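PDB 6NX5: pumilio domain-containing protein C56F2.08c from Schizosaccharomyces pombe, which probably binds AU-rich regions in the 3' untranslated ends of messenger RNAs, the part described here being its RNA recognition motif (RRM) domain. Local coordinates for residues A[14-17]-A[18-21]. Sequence-based numbering, arbitrary orientation.
Sequences GTSS and SAIH
Ser-16 places OG between its own backbone N and carbonyl carbon (chi1 73°), which brings the hydroxyl to Ser-18 and Ala-19 at the start of helix 17-24. In the modelled conformer of Ser-18, its OG is 2.8 Å from Ser-16 OG, a hydrogen bond that stays provisional because Ser-18 has a second conformer. Ser-16 is the N-cap; its OG also lies 3.2 Å from Ala-19 N. Its carbonyl opens the helical bonding: Ile-20 N donates to Ser-16 O at 3.2 Å with an N-H...O angle of 151°, and the next bond in the series is His-21 N to Ser-17 O at 3.0 Å. The apolar part of the contact pairs Thr-15 with Ile-20. A chi1 of -62° sets Thr-15 OG1 beside the backbone N, hydrogen-bonded to Pro-12 O, and leaves CG2 anti to that N, where it meets Ile-20 CG1 at 3.8 Å, the side chains crossing at about a right angle. Ile-20 CG1 also passes 3.4 Å from Ser-16 O. With an alanine in place of Ile-20, Thr-15 CG2 would probably lose the CG1 and CD1 atoms it meets here. In the RRM fold this is the first helix, entered from the loop after strand 4-9; buried Ile-20 packs it against Met-35 of strand 30-35 and Ala-42 and Val-44 of strand 42-46.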
ATOM      1  N   GLY A  14      -7.925  10.929  11.868  1.00 30.28           N
ATOM      2  CA  GLY A  14      -8.162  12.177  11.176  1.00 37.90           C
ATOM      3  C   GLY A  14      -6.981  12.760  10.430  1.00 35.57           C
ATOM      4  O   GLY A  14      -7.102  13.871   9.903  1.00 36.40           O
ATOM      5  N   THR A  15      -5.843  12.063  10.369  1.00 28.83           N
ATOM      6  CA  THR A  15      -4.692  12.585   9.634  1.00 25.54           C
ATOM      7  C   THR A  15      -5.016  12.711   8.152  1.00 22.41           C
ATOM      8  O   THR A  15      -5.465  11.753   7.518  1.00 23.74           O
ATOM      9  CB  THR A  15      -3.472  11.680   9.814  1.00 24.40           C
ATOM     10  OG1 THR A  15      -3.105  11.631  11.201  1.00 24.85           O
ATOM     11  CG2 THR A  15      -2.306  12.213   9.011  1.00 20.47           C
ATOM     12  N   SER A  16      -4.779  13.895   7.602  1.00 21.27           N
ATOM     13  CA  SER A  16      -5.103  14.173   6.213  1.00 19.93           C
ATOM     14  C   SER A  16      -3.918  13.880   5.296  1.00 22.39           C
ATOM     15  O   SER A  16      -2.764  13.771   5.725  1.00 20.59           O
ATOM     16  CB  SER A  16      -5.538  15.631   6.048  1.00 20.83           C
ATOM     17  OG  SER A  16      -4.421  16.501   6.159  1.00 24.40           O
ATOM     18  N   SER A  17      -4.219  13.757   4.002  1.00 19.90           N
ATOM     19  CA  SER A  17      -3.150  13.521   3.038  0.74 21.23           C
ATOM     20  C   SER A  17      -2.215  14.720   2.938  1.00 22.57           C
ATOM     21  O   SER A  17      -1.008  14.549   2.716  1.00 18.67           O
ATOM     22  CB  SER A  17      -3.735  13.176   1.672  0.74 21.55           C
ATOM     23  OG  SER A  17      -4.481  14.255   1.146  0.74 17.30           O
ATOM     24  N   SER A  18      -2.739  15.935   3.114  1.00 22.59           N
ATOM     25  CA  SER A  18      -1.874  17.109   3.090  0.64 22.41           C
ATOM     26  C   SER A  18      -0.867  17.073   4.235  1.00 21.82           C
ATOM     27  O   SER A  18       0.294  17.450   4.056  1.00 21.08           O
ATOM     28  CB  SER A  18      -2.714  18.386   3.147  0.64 23.83           C
ATOM     29  OG  SER A  18      -3.472  18.424   4.336  0.64 26.99           O
ATOM     30  N   ALA A  19      -1.285  16.608   5.413  1.00 22.29           N
ATOM     31  CA  ALA A  19      -0.340  16.478   6.517  1.00 19.58           C
ATOM     32  C   ALA A  19       0.741  15.453   6.192  1.00 23.61           C
ATOM     33  O   ALA A  19       1.920  15.652   6.508  1.00 23.23           O
ATOM     34  CB  ALA A  19      -1.081  16.103   7.804  1.00 20.40           C
ATOM     35  N   ILE A  20       0.357  14.360   5.537  1.00 21.12           N
ATOM     36  CA  ILE A  20       1.322  13.315   5.220  1.00 17.82           C
ATOM     37  C   ILE A  20       2.361  13.823   4.227  1.00 17.18           C
ATOM     38  O   ILE A  20       3.554  13.525   4.358  1.00 16.33           O
ATOM     39  CB  ILE A  20       0.576  12.069   4.715  1.00 16.70           C
ATOM     40  CG1 ILE A  20      -0.205  11.473   5.891  1.00 22.08           C
ATOM     41  CG2 ILE A  20       1.547  11.049   4.116  1.00 17.04           C
ATOM     42  CD1 ILE A  20      -1.196  10.442   5.505  1.00 25.77           C
ATOM     43  N   HIS A  21       1.938  14.593   3.220  1.00 17.88           N
ATOM     44  CA  HIS A  21       2.908  15.165   2.285  1.00 22.35           C
ATOM     45  C   HIS A  21       3.907  16.050   3.011  1.00 24.83           C
ATOM     46  O   HIS A  21       5.118  15.965   2.776  1.00 19.43           O
ATOM     47  CB  HIS A  21       2.204  15.955   1.178  1.00 25.87           C
ATOM     48  CG  HIS A  21       3.140  16.490   0.140  1.00 32.51           C
ATOM     49  ND1 HIS A  21       4.038  17.501   0.406  1.00 35.66           N
ATOM     50  CD2 HIS A  21       3.340  16.139  -1.153  1.00 36.50           C
ATOM     51  CE1 HIS A  21       4.724  17.776  -0.689  1.00 34.27           C
ATOM     52  NE2 HIS A  21       4.322  16.962  -1.647  1.00 35.25           N
TER